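Local coordinates for putative peptide ABC-transport system periplasmic peptide-binding protein (Campylobacter jejuni, PDB 4OEV) that binds nickel(II) outside the cytoplasm and probably delivers it to an ABC-type importer, as an extracytoplasmic nickel-binding protein of the solute-binding protein 5 family, at residues A[73-78]-A[156-161]; A[80-85]-A[138-143]; A[255-260]-A[312-317]; A[264-269]-A[353-358]. All coordinates share one frame; numbering follows the deposited sequence.

Interaction 1. Residues A[73-78]-A[156-161]; sequences WHDGVK and NPIGTG
W73 and H74 run beside I158 to T160, and the CA atoms of W73 and T160 are 4.6 Å apart. Neither segment is a helix or strand. Residues 73-76 form a type I beta turn, and D75 OD1 accepts from V77 N in an Asx turn; D75 OD2 bonds to H141. Across the contact, H74 N donates to G159 O at 2.9 Å, though the N-H...O angle is only 131°. The H74 ring then lies over the G159 peptide, with G159 C above its centre. At the ring edge, NE2 donates to G161 O at 3.0 Å and 170°. This acceptor sits in the plane of the imidazole, which helps to hold the ring in this orientation. G161 O is also held by N179. On the W73 indole, T160 CG2 makes a CH-pi contact over one face, 3.7 Å from the centroid of the six-membered ring. G159 CA meets the indole edge, 3.7 Å from W73 CZ3. I158 CG2 fills in against the H74 and D75 backbone nitrogens. The contact joins the loop before helix 81-92 to the loop before strand 163-169. Helix 140-143 packs on D75 and I158, and helix 30-33 packs on H74.

Interaction 2. Residues A[80-85]-A[138-143]; sequences SADDVK and LPKHLL
D83 reaches the 138-143 segment because its CG stands anti to its own carbonyl carbon (chi1 -61°), which swings the carboxylate back beside its backbone N. K140 has its CG anti to the backbone N (chi1 176°), and its chain runs straight past D82 before bending at the last torsion. The two side chains cross obliquely. D83 OD1 accepts from K140 N at 2.9 Å, and the N-H lies nearly along the C-O axis of the carboxylate. The same oxygen touches K140 CB at 3.6 Å. D83 CB packs on L138 O at 3.5 Å. The other oxygen, OD2, accepts from S80 N at 3.0 Å with a nearly straight N-H...O angle of 171°. It also takes a bond from W73 NE1. The buried carboxylate is thus gripped by three N-H groups, which would probably stabilise its negative charge. K140 CD lies against D82, 3.5 Å from its O and 3.9 Å from its CB. K140 NZ stays 4.3 Å from D82 OD2, beyond a salt bridge, and pairs instead with E144. F86 of helix 81-92 packs on both L138 and K140. S80 and D83 form a capping box at the start of helix 81-92. Separately, S80 OG accepts a weak capping bond from D82 N. P139 is the N-cap residue of helix 140-143, and K140 is the first residue of that helix. One aspartate therefore closes the capping box of its own helix and also receives a first-turn N-H of a second helix.

Interaction 3. Residues A[255-260]-A[312-317]; sequences DLKVRQ and VSAGFK
K257 extends from helix 256-265 across A314 to S313. Its CB touches A314 CB at 3.8 Å. CG stands anti to the carbonyl carbon (chi1 -72°), and beyond it the chain is extended. CD passes over A314, 3.8 Å from its CA, and also nears S313 OG. CE is 3.4 Å from S313 OG. At the tip, NZ donates to S313 OG at 3.1 Å and to S313 O at 3.2 Å. The carbonyl is met from well above its plane, 68° out of it. S313 OG lies anti to its backbone N, on the same side as its carbonyl, and both oxygens can therefore hold one ammonium group. S313 is the last residue of helix 304-313, whose carbonyl end would tend to attract a positive charge. The helix stops in a Schellman motif, with G315 at positive phi and its N bonded to V312 O. Opposite this ending is the beginning of another helix: D255 is the N-cap of helix 256-265, and its OD1 accepts from K257 N. Its other oxygen, OD2, packs on A314 CB and accepts from a water that also donates to A314 O, bridging the two segments; the unusually short D255 leg is uncertain. A314 O has a second partner in K326. Beside these polar contacts, V258 CG2 meets F316 CE1 at 3.9 Å, the two side chains crossing at about a right angle. L331 of strand 329-338 packs on both of them. F324 and K326 of strand 324-326 also touch the F316 ring, and L311 touches V258.

Interaction 4. Residues A[264-269]-A[353-358]; sequences YAVDKE and SEFRKI
A265, V266, F355 and I358 make the tightly packed apolar part of this contact. A265 CB meets I358 CD1 at 3.6 Å. It also sits at the edge of the F355 ring, near its plane, 4.2 Å from CD1. V266 CG2 reaches F355 CE1 at 3.8 Å, and these two side chains cross at a slant. The other side of the contact is polar, held by hydrogen bonds and a bridging water. E354 bends at chi2 (-61°), which turns its carboxylate toward the chain link between helices 256-265 and 268-274. OE2 accepts from D267 N at 2.9 Å and 165°, using its anti lone pair, and touches D267 CB. OE1 forms a salt bridge with K357 NZ within the same segment; its hydrogen bond is weak. A water donates to both A265 O and E354 O, at 2.7 Å and 2.6 Å, joining the two backbones. The solvent side lies at K357, which is exposed, and D267, which is partly so. Helix 342-357 thus packs on the junction of the two helices. I455 of strand 454-467 lies against V266 and F355, and A307 and E308 of helix 304-313 meet I358.

How the interactions relate
The contacts fall into two pairs on opposite sides of the chain's centre. Interactions 1 and 2 have centres 10 Å apart and touch. D75 OD2 probably bonds to H141 NE2 at 2.7 Å, and the W73 indole packs on L138 and P139. Interaction 2 is nested within the loop closed by interaction 1. Interactions 3 and 4 have centres 15 Å apart and share helix 256-265. They cross along the chain. Helix 304-313 supplies part of interaction 3 and touches I358 of interaction 4. The two pairs are 53 to 57 Å apart between centres. None of the contacts includes a residue of the nickel site, formed by H26, H480 and H481, or of the oxalate pocket.

Interaction 1. Residues A[73-78]-A[156-161]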
loop_
_atom_site.group_PDB
_atom_site.type_symbol
_atom_site.label_atom_id
_atom_site.label_comp_id
_atom_site.label_asym_id
_atom_site.label_seq_id
_atom_site.Cartn_x
_atom_site.Cartn_y
_atom_site.Cartn_z
ATOM N N TRP A 73 -24.697 -3.390 12.712
ATOM C CA TRP A 73 -23.912 -2.156 12.691
ATOM C C TRP A 73 -23.712 -1.697 14.134
ATOM O O TRP A 73 -24.445 -2.106 15.008
ATOM C CB TRP A 73 -24.627 -1.051 11.911
ATOM C CG TRP A 73 -24.795 -1.308 10.445
ATOM C CD1 TRP A 73 -25.941 -1.699 9.791
ATOM C CD2 TRP A 73 -23.782 -1.186 9.449
ATOM N NE1 TRP A 73 -25.691 -1.824 8.441
ATOM C CE2 TRP A 73 -24.376 -1.515 8.204
ATOM C CE3 TRP A 73 -22.421 -0.836 9.489
ATOM C CZ2 TRP A 73 -23.658 -1.494 7.006
ATOM C CZ3 TRP A 73 -21.702 -0.810 8.289
ATOM C CH2 TRP A 73 -22.302 -1.152 7.076
ATOM N N HIS A 74 -22.757 -0.809 14.376
ATOM C CA HIS A 74 -22.457 -0.341 15.719
ATOM C C HIS A 74 -23.606 0.430 16.373
ATOM O O HIS A 74 -23.576 0.642 17.587
ATOM C CB HIS A 74 -21.183 0.506 15.693
ATOM C CG HIS A 74 -19.973 -0.275 15.296
ATOM N ND1 HIS A 74 -18.819 0.309 14.799
ATOM C CD2 HIS A 74 -19.742 -1.610 15.318
ATOM C CE1 HIS A 74 -17.940 -0.636 14.524
ATOM N NE2 HIS A 74 -18.470 -1.808 14.835
ATOM N N ASP A 75 -24.618 0.827 15.591
ATOM C CA ASP A 75 -25.735 1.589 16.157
ATOM C C ASP A 75 -26.991 0.739 16.373
ATOM O O ASP A 75 -28.063 1.280 16.631
ATOM C CB ASP A 75 -26.071 2.824 15.301
ATOM C CG ASP A 75 -26.545 2.478 13.903
ATOM O OD1 ASP A 75 -26.548 1.280 13.535
ATOM O OD2 ASP A 75 -26.829 3.437 13.144
ATOM N N GLY A 76 -26.866 -0.575 16.212
ATOM C CA GLY A 76 -27.957 -1.482 16.528
ATOM C C GLY A 76 -28.717 -1.950 15.308
ATOM O O GLY A 76 -29.353 -3.002 15.351
ATOM N N VAL A 77 -28.613 -1.205 14.201
ATOM C CA VAL A 77 -29.380 -1.542 13.003
ATOM C C VAL A 77 -28.793 -2.806 12.371
ATOM O O VAL A 77 -27.576 -3.011 12.408
ATOM C CB VAL A 77 -29.364 -0.360 12.018
ATOM C CG1 VAL A 77 -30.054 -0.695 10.725
ATOM C CG2 VAL A 77 -29.938 0.892 12.677
ATOM N N LYS A 78 -29.633 -3.671 11.826
ATOM C CA LYS A 78 -29.156 -4.903 11.209
ATOM C C LYS A 78 -28.401 -4.592 9.900
ATOM O O LYS A 78 -28.694 -3.600 9.220
ATOM C CB LYS A 78 -30.312 -5.845 10.882
ATOM C CG LYS A 78 -31.206 -6.292 12.065
ATOM C CD LYS A 78 -32.334 -7.155 11.524
ATOM C CE LYS A 78 -33.384 -7.430 12.591
ATOM N NZ LYS A 78 -34.583 -8.154 12.086
ATOM N N ASN A 156 -16.983 10.321 12.358
ATOM C CA ASN A 156 -17.804 9.624 13.376
ATOM C C ASN A 156 -18.320 8.311 12.799
ATOM O O ASN A 156 -19.528 8.078 12.790
ATOM C CB ASN A 156 -19.002 10.479 13.799
ATOM C CG ASN A 156 -18.599 11.768 14.477
ATOM O OD1 ASN A 156 -18.583 11.856 15.708
ATOM N ND2 ASN A 156 -18.261 12.782 13.675
ATOM N N PRO A 157 -17.411 7.442 12.309
ATOM C CA PRO A 157 -17.821 6.298 11.486
ATOM C C PRO A 157 -18.622 5.266 12.276
ATOM O O PRO A 157 -18.298 5.000 13.436
ATOM C CB PRO A 157 -16.483 5.717 11.015
ATOM C CG PRO A 157 -15.550 6.029 12.130
ATOM C CD PRO A 157 -15.974 7.396 12.631
ATOM N N ILE A 158 -19.669 4.720 11.654
ATOM C CA ILE A 158 -20.400 3.592 12.202
ATOM C C ILE A 158 -20.135 2.395 11.274
ATOM O O ILE A 158 -20.330 2.508 10.058
ATOM C CB ILE A 158 -21.920 3.887 12.298
ATOM C CG1 ILE A 158 -22.225 4.912 13.397
ATOM C CG2 ILE A 158 -22.686 2.611 12.522
ATOM C CD1 ILE A 158 -21.950 4.403 14.829
ATOM N N GLY A 159 -19.682 1.263 11.822
ATOM C CA GLY A 159 -19.354 0.107 10.992
ATOM C C GLY A 159 -19.828 -1.239 11.536
ATOM O O GLY A 159 -20.595 -1.301 12.521
ATOM N N THR A 160 -19.410 -2.330 10.894
ATOM C CA THR A 160 -19.737 -3.654 11.412
ATOM C C THR A 160 -18.479 -4.271 12.065
ATOM O O THR A 160 -18.541 -5.398 12.541
ATOM C CB THR A 160 -20.219 -4.619 10.321
ATOM O OG1 THR A 160 -19.304 -4.519 9.224
ATOM C CG2 THR A 160 -21.664 -4.278 9.796
ATOM N N GLY A 161 -17.365 -3.527 12.102
ATOM C CA GLY A 161 -16.070 -4.070 12.538
ATOM C C GLY A 161 -15.919 -4.425 14.032
ATOM O O GLY A 161 -16.895 -4.336 14.789
#

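Interaction 2. Residues A[80-85]-A[138-143]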
loop_
_atom_site.group_PDB
_atom_site.type_symbol
_atom_site.label_atom_id
_atom_site.label_comp_id
_atom_site.label_asym_id
_atom_site.label_seq_id
_atom_site.Cartn_x
_atom_site.Cartn_y
_atom_site.Cartn_z
ATOM N N SER A 80 -27.833 -5.716 6.113
ATOM C CA SER A 80 -28.637 -6.381 5.102
ATOM C C SER A 80 -28.077 -6.276 3.687
ATOM O O SER A 80 -27.069 -5.617 3.449
ATOM C CB SER A 80 -30.048 -5.794 5.079
ATOM O OG SER A 80 -29.999 -4.376 4.920
ATOM N N ALA A 81 -28.751 -6.917 2.737
ATOM C CA ALA A 81 -28.394 -6.744 1.331
ATOM C C ALA A 81 -28.466 -5.289 0.927
ATOM O O ALA A 81 -27.688 -4.861 0.045
ATOM C CB ALA A 81 -29.288 -7.581 0.414
ATOM N N ASP A 82 -29.338 -4.518 1.589
ATOM C CA ASP A 82 -29.463 -3.070 1.316
ATOM C C ASP A 82 -28.099 -2.355 1.328
ATOM O O ASP A 82 -27.814 -1.514 0.487
ATOM C CB ASP A 82 -30.326 -2.403 2.365
ATOM C CG ASP A 82 -31.813 -2.569 2.099
ATOM O OD1 ASP A 82 -32.181 -3.369 1.206
ATOM O OD2 ASP A 82 -32.592 -1.948 2.853
ATOM N N ASP A 83 -27.313 -2.668 2.342
ATOM C CA ASP A 83 -25.963 -2.067 2.534
ATOM C C ASP A 83 -24.984 -2.428 1.461
ATOM O O ASP A 83 -24.151 -1.616 1.042
ATOM C CB ASP A 83 -25.420 -2.514 3.881
ATOM C CG ASP A 83 -26.287 -2.055 5.016
ATOM O OD1 ASP A 83 -26.551 -0.835 5.078
ATOM O OD2 ASP A 83 -26.704 -2.912 5.826
ATOM N N VAL A 84 -25.048 -3.673 1.044
ATOM C CA VAL A 84 -24.125 -4.192 0.089
ATOM C C VAL A 84 -24.341 -3.527 -1.264
ATOM O O VAL A 84 -23.391 -3.147 -1.939
ATOM C CB VAL A 84 -24.258 -5.700 -0.010
ATOM C CG1 VAL A 84 -23.339 -6.258 -1.063
ATOM C CG2 VAL A 84 -23.965 -6.342 1.351
ATOM N N LYS A 85 -25.597 -3.373 -1.670
ATOM C CA LYS A 85 -25.877 -2.703 -2.912
ATOM C C LYS A 85 -25.562 -1.230 -2.798
ATOM O O LYS A 85 -25.033 -0.640 -3.741
ATOM C CB LYS A 85 -27.346 -2.920 -3.331
ATOM C CG LYS A 85 -27.776 -2.123 -4.537
ATOM C CD LYS A 85 -29.220 -2.530 -4.931
ATOM C CE LYS A 85 -29.796 -1.658 -6.083
ATOM N NZ LYS A 85 -29.198 -1.959 -7.404
ATOM N N LEU A 138 -20.524 -0.082 3.905
ATOM C CA LEU A 138 -21.053 1.170 4.447
ATOM C C LEU A 138 -22.530 1.008 4.853
ATOM O O LEU A 138 -23.229 0.190 4.265
ATOM C CB LEU A 138 -20.988 2.289 3.421
ATOM C CG LEU A 138 -19.575 2.677 2.969
ATOM C CD1 LEU A 138 -19.696 3.562 1.750
ATOM C CD2 LEU A 138 -18.929 3.392 4.113
ATOM N N PRO A 139 -22.990 1.826 5.816
ATOM C CA PRO A 139 -24.395 1.779 6.247
ATOM C C PRO A 139 -25.317 2.675 5.438
ATOM O O PRO A 139 -25.330 3.900 5.592
ATOM C CB PRO A 139 -24.317 2.237 7.706
ATOM C CG PRO A 139 -23.100 3.114 7.784
ATOM C CD PRO A 139 -22.147 2.577 6.771
ATOM N N LYS A 140 -26.111 2.033 4.593
ATOM C CA LYS A 140 -27.134 2.731 3.810
ATOM C C LYS A 140 -27.994 3.645 4.667
ATOM O O LYS A 140 -28.194 4.805 4.325
ATOM C CB LYS A 140 -27.995 1.720 3.075
ATOM C CG LYS A 140 -29.157 2.319 2.290
ATOM C CD LYS A 140 -29.722 1.283 1.366
ATOM C CE LYS A 140 -30.850 1.825 0.490
ATOM N NZ LYS A 140 -32.091 1.996 1.288
ATOM N N HIS A 141 -28.452 3.151 5.821
ATOM C CA HIS A 141 -29.429 3.908 6.607
ATOM C C HIS A 141 -28.888 5.216 7.172
ATOM O O HIS A 141 -29.692 6.045 7.644
ATOM C CB HIS A 141 -29.991 3.046 7.764
ATOM C CG HIS A 141 -29.002 2.780 8.851
ATOM N ND1 HIS A 141 -28.200 1.660 8.863
ATOM C CD2 HIS A 141 -28.679 3.486 9.963
ATOM C CE1 HIS A 141 -27.421 1.687 9.936
ATOM N NE2 HIS A 141 -27.686 2.789 10.617
ATOM N N LEU A 142 -27.552 5.364 7.188
ATOM C CA LEU A 142 -26.873 6.588 7.652
ATOM C C LEU A 142 -26.295 7.495 6.529
ATOM O O LEU A 142 -26.117 8.692 6.745
ATOM C CB LEU A 142 -25.694 6.243 8.589
ATOM C CG LEU A 142 -26.077 5.552 9.914
ATOM C CD1 LEU A 142 -24.850 4.993 10.610
ATOM C CD2 LEU A 142 -26.829 6.499 10.847
ATOM N N LEU A 143 -26.047 6.938 5.346
ATOM C CA LEU A 143 -25.327 7.661 4.291
ATOM C C LEU A 143 -26.132 7.831 2.982
ATOM O O LEU A 143 -25.689 8.536 2.054
ATOM C CB LEU A 143 -24.011 6.932 4.016
ATOM C CG LEU A 143 -22.935 6.965 5.117
ATOM C CD1 LEU A 143 -21.851 5.908 4.850
ATOM C CD2 LEU A 143 -22.227 8.337 5.158
#

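Interaction 3. Residues A[255-260]-A[312-317]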
loop_
_atom_site.group_PDB
_atom_site.type_symbol
_atom_site.label_atom_id
_atom_site.label_comp_id
_atom_site.label_asym_id
_atom_site.label_seq_id
_atom_site.Cartn_x
_atom_site.Cartn_y
_atom_site.Cartn_z
ATOM N N ASP A 255 14.297 10.785 -20.627
ATOM C CA ASP A 255 15.087 10.060 -21.608
ATOM C C ASP A 255 15.330 8.613 -21.207
ATOM O O ASP A 255 15.923 8.309 -20.158
ATOM C CB ASP A 255 16.470 10.765 -21.814
ATOM C CG ASP A 255 17.264 10.204 -22.987
ATOM O OD1 ASP A 255 17.211 8.967 -23.261
ATOM O OD2 ASP A 255 17.988 10.999 -23.636
ATOM N N LEU A 256 14.929 7.714 -22.083
ATOM C CA LEU A 256 15.049 6.269 -21.817
ATOM C C LEU A 256 16.490 5.866 -21.458
ATOM O O LEU A 256 16.743 5.147 -20.474
ATOM C CB LEU A 256 14.586 5.493 -23.035
ATOM C CG LEU A 256 14.848 3.991 -22.929
ATOM C CD1 LEU A 256 14.040 3.400 -21.754
ATOM C CD2 LEU A 256 14.459 3.331 -24.233
ATOM N N LYS A 257 17.447 6.336 -22.240
ATOM C CA LYS A 257 18.852 5.984 -21.973
ATOM C C LYS A 257 19.309 6.486 -20.615
ATOM O O LYS A 257 20.119 5.844 -19.957
ATOM C CB LYS A 257 19.772 6.550 -23.060
ATOM C CG LYS A 257 19.645 5.818 -24.419
ATOM C CD LYS A 257 20.402 6.601 -25.548
ATOM C CE LYS A 257 20.234 5.948 -26.933
ATOM N NZ LYS A 257 20.803 6.773 -28.067
ATOM N N VAL A 258 18.830 7.657 -20.212
ATOM C CA VAL A 258 19.208 8.216 -18.903
ATOM C C VAL A 258 18.643 7.345 -17.761
ATOM O O VAL A 258 19.340 6.980 -16.820
ATOM C CB VAL A 258 18.686 9.652 -18.772
ATOM C CG1 VAL A 258 18.758 10.150 -17.289
ATOM C CG2 VAL A 258 19.437 10.579 -19.758
ATOM N N ARG A 259 17.378 6.954 -17.870
ATOM C CA ARG A 259 16.770 6.143 -16.842
ATOM C C ARG A 259 17.428 4.757 -16.791
ATOM O O ARG A 259 17.657 4.217 -15.705
ATOM C CB ARG A 259 15.253 6.014 -17.092
ATOM C CG ARG A 259 14.486 7.225 -16.678
ATOM C CD ARG A 259 13.033 7.043 -16.961
ATOM N NE ARG A 259 12.688 7.282 -18.375
ATOM C CZ ARG A 259 12.151 6.375 -19.186
ATOM N NH1 ARG A 259 11.861 6.747 -20.429
ATOM N NH2 ARG A 259 11.892 5.104 -18.781
ATOM N N GLN A 260 17.782 4.196 -17.947
ATOM C CA GLN A 260 18.480 2.919 -17.918
ATOM C C GLN A 260 19.881 3.088 -17.289
ATOM O O GLN A 260 20.362 2.261 -16.518
ATOM C CB GLN A 260 18.615 2.364 -19.329
ATOM C CG GLN A 260 17.289 2.107 -20.028
ATOM C CD GLN A 260 17.490 1.675 -21.480
ATOM O OE1 GLN A 260 18.287 2.272 -22.212
ATOM N NE2 GLN A 260 16.759 0.651 -21.904
ATOM N N VAL A 312 26.831 8.615 -22.785
ATOM C CA VAL A 312 27.532 9.103 -24.000
ATOM C C VAL A 312 26.571 8.957 -25.188
ATOM O O VAL A 312 26.273 9.955 -25.882
ATOM C CB VAL A 312 28.824 8.335 -24.244
ATOM C CG1 VAL A 312 29.462 8.653 -25.628
ATOM C CG2 VAL A 312 29.814 8.689 -23.150
ATOM N N SER A 313 25.973 7.766 -25.302
ATOM C CA SER A 313 25.047 7.477 -26.374
ATOM C C SER A 313 23.866 8.435 -26.402
ATOM O O SER A 313 23.332 8.705 -27.474
ATOM C CB SER A 313 24.547 6.046 -26.263
ATOM O OG SER A 313 23.589 5.751 -27.259
ATOM N N ALA A 314 23.463 8.958 -25.247
ATOM C CA ALA A 314 22.334 9.878 -25.190
ATOM C C ALA A 314 22.768 11.291 -25.495
ATOM O O ALA A 314 21.961 12.215 -25.468
ATOM C CB ALA A 314 21.602 9.806 -23.806
ATOM N N GLY A 315 24.046 11.451 -25.785
ATOM C CA GLY A 315 24.591 12.717 -26.247
ATOM C C GLY A 315 25.296 13.536 -25.184
ATOM O O GLY A 315 25.711 14.654 -25.467
ATOM N N PHE A 316 25.447 12.971 -23.982
ATOM C CA PHE A 316 26.137 13.662 -22.884
ATOM C C PHE A 316 27.653 13.461 -22.961
ATOM O O PHE A 316 28.151 12.483 -23.535
ATOM C CB PHE A 316 25.603 13.193 -21.503
ATOM C CG PHE A 316 24.192 13.609 -21.220
ATOM C CD1 PHE A 316 23.099 12.799 -21.584
ATOM C CD2 PHE A 316 23.938 14.817 -20.582
ATOM C CE1 PHE A 316 21.815 13.183 -21.343
ATOM C CE2 PHE A 316 22.610 15.208 -20.313
ATOM C CZ PHE A 316 21.557 14.390 -20.706
ATOM N N LYS A 317 28.400 14.410 -22.408
ATOM C CA LYS A 317 29.866 14.309 -22.398
ATOM C C LYS A 317 30.371 14.803 -21.057
ATOM O O LYS A 317 29.882 15.821 -20.582
ATOM C CB LYS A 317 30.470 15.139 -23.549
ATOM C CG LYS A 317 32.018 15.242 -23.513
ATOM C CD LYS A 317 32.540 16.144 -24.674
ATOM C CE LYS A 317 33.909 16.761 -24.338
ATOM N NZ LYS A 317 33.880 17.651 -23.119
HETATM O O HOH W 1 19.042 11.131 -25.872
#

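Interaction 4. Residues A[264-269]-A[353-358]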
loop_
_atom_site.group_PDB
_atom_site.type_symbol
_atom_site.label_atom_id
_atom_site.label_comp_id
_atom_site.label_asym_id
_atom_site.label_seq_id
_atom_site.Cartn_x
_atom_site.Cartn_y
_atom_site.Cartn_z
ATOM N N TYR A 264 21.664 1.077 -14.090
ATOM C CA TYR A 264 22.957 0.361 -14.152
ATOM C C TYR A 264 23.970 0.910 -13.154
ATOM O O TYR A 264 24.977 0.239 -12.814
ATOM C CB TYR A 264 23.556 0.421 -15.573
ATOM C CG TYR A 264 22.929 -0.547 -16.565
ATOM C CD1 TYR A 264 23.021 -1.918 -16.381
ATOM C CD2 TYR A 264 22.262 -0.085 -17.696
ATOM C CE1 TYR A 264 22.446 -2.805 -17.287
ATOM C CE2 TYR A 264 21.703 -0.951 -18.602
ATOM C CZ TYR A 264 21.794 -2.320 -18.392
ATOM O OH TYR A 264 21.201 -3.201 -19.280
ATOM N N ALA A 265 23.713 2.119 -12.665
ATOM C CA ALA A 265 24.651 2.804 -11.798
ATOM C C ALA A 265 24.589 2.343 -10.340
ATOM O O ALA A 265 25.527 2.569 -9.578
ATOM C CB ALA A 265 24.405 4.293 -11.860
ATOM N N VAL A 266 23.476 1.750 -9.939
ATOM C CA VAL A 266 23.268 1.455 -8.517
ATOM C C VAL A 266 23.633 0.006 -8.155
ATOM O O VAL A 266 23.109 -0.939 -8.742
ATOM C CB VAL A 266 21.772 1.721 -8.109
ATOM C CG1 VAL A 266 21.575 1.396 -6.595
ATOM C CG2 VAL A 266 21.386 3.174 -8.389
ATOM N N ASP A 267 24.513 -0.169 -7.177
ATOM C CA ASP A 267 24.876 -1.502 -6.698
ATOM C C ASP A 267 23.884 -1.923 -5.623
ATOM O O ASP A 267 24.111 -1.698 -4.424
ATOM C CB ASP A 267 26.332 -1.529 -6.165
ATOM C CG ASP A 267 26.800 -2.929 -5.760
ATOM O OD1 ASP A 267 26.035 -3.901 -5.936
ATOM O OD2 ASP A 267 27.964 -3.067 -5.322
ATOM N N LYS A 268 22.780 -2.520 -6.073
ATOM C CA LYS A 268 21.681 -2.904 -5.198
ATOM C C LYS A 268 22.103 -3.979 -4.204
ATOM O O LYS A 268 21.619 -3.999 -3.068
ATOM C CB LYS A 268 20.493 -3.423 -6.024
ATOM C CG LYS A 268 19.994 -2.465 -7.069
ATOM C CD LYS A 268 18.629 -2.903 -7.542
ATOM C CE LYS A 268 18.391 -2.581 -8.982
ATOM N NZ LYS A 268 16.994 -3.041 -9.432
ATOM N N GLU A 269 22.978 -4.891 -4.618
ATOM C CA GLU A 269 23.416 -5.940 -3.689
ATOM C C GLU A 269 24.071 -5.324 -2.459
ATOM O O GLU A 269 23.809 -5.740 -1.334
ATOM C CB GLU A 269 24.394 -6.911 -4.352
ATOM C CG GLU A 269 23.766 -7.886 -5.314
ATOM C CD GLU A 269 22.865 -8.900 -4.617
ATOM O OE1 GLU A 269 23.097 -9.197 -3.418
ATOM O OE2 GLU A 269 21.918 -9.403 -5.272
ATOM N N SER A 353 25.359 9.208 -3.962
ATOM C CA SER A 353 26.707 8.685 -3.997
ATOM C C SER A 353 26.990 7.834 -5.243
ATOM O O SER A 353 28.022 8.017 -5.910
ATOM C CB SER A 353 26.971 7.829 -2.731
ATOM O OG SER A 353 28.208 7.178 -2.962
ATOM N N GLU A 354 26.078 6.911 -5.551
ATOM C CA GLU A 354 26.181 6.017 -6.716
ATOM C C GLU A 354 26.208 6.813 -8.021
ATOM O O GLU A 354 27.017 6.535 -8.927
ATOM C CB GLU A 354 24.982 5.014 -6.723
ATOM C CG GLU A 354 25.033 3.975 -5.587
ATOM C CD GLU A 354 26.284 3.085 -5.662
ATOM O OE1 GLU A 354 27.395 3.559 -5.347
ATOM O OE2 GLU A 354 26.170 1.904 -6.037
ATOM N N PHE A 355 25.363 7.840 -8.090
ATOM C CA PHE A 355 25.286 8.638 -9.311
ATOM C C PHE A 355 26.530 9.491 -9.480
ATOM O O PHE A 355 26.992 9.741 -10.598
ATOM C CB PHE A 355 24.089 9.528 -9.280
ATOM C CG PHE A 355 22.759 8.768 -9.257
ATOM C CD1 PHE A 355 22.661 7.453 -9.699
ATOM C CD2 PHE A 355 21.648 9.381 -8.760
ATOM C CE1 PHE A 355 21.413 6.786 -9.689
ATOM C CE2 PHE A 355 20.377 8.710 -8.730
ATOM C CZ PHE A 355 20.296 7.416 -9.190
ATOM N N ARG A 356 27.008 10.016 -8.366
ATOM C CA ARG A 356 28.207 10.861 -8.394
ATOM C C ARG A 356 29.370 10.104 -8.995
ATOM O O ARG A 356 30.199 10.682 -9.729
ATOM C CB ARG A 356 28.551 11.348 -6.989
ATOM C CG ARG A 356 29.850 12.140 -6.949
ATOM C CD ARG A 356 30.136 12.796 -5.624
ATOM N NE ARG A 356 31.597 12.823 -5.403
ATOM C CZ ARG A 356 32.420 13.753 -5.906
ATOM N NH1 ARG A 356 33.736 13.700 -5.662
ATOM N NH2 ARG A 356 31.943 14.721 -6.698
ATOM N N LYS A 357 29.425 8.800 -8.727
ATOM C CA LYS A 357 30.513 7.979 -9.243
ATOM C C LYS A 357 30.574 7.943 -10.786
ATOM O O LYS A 357 31.639 7.780 -11.336
ATOM C CB LYS A 357 30.411 6.544 -8.727
ATOM C CG LYS A 357 30.726 6.370 -7.257
ATOM C CD LYS A 357 30.765 4.901 -6.900
ATOM C CE LYS A 357 30.569 4.721 -5.412
ATOM N NZ LYS A 357 30.585 3.296 -5.009
ATOM N N ILE A 358 29.442 8.082 -11.462
ATOM C CA ILE A 358 29.420 8.066 -12.922
ATOM C C ILE A 358 29.222 9.465 -13.517
ATOM O O ILE A 358 28.826 9.584 -14.666
ATOM C CB ILE A 358 28.278 7.157 -13.485
ATOM C CG1 ILE A 358 26.926 7.649 -12.987
ATOM C CG2 ILE A 358 28.500 5.689 -13.120
ATOM C CD1 ILE A 358 25.693 7.115 -13.780
HETATM O O HOH W 2 27.682 4.196 -9.815
#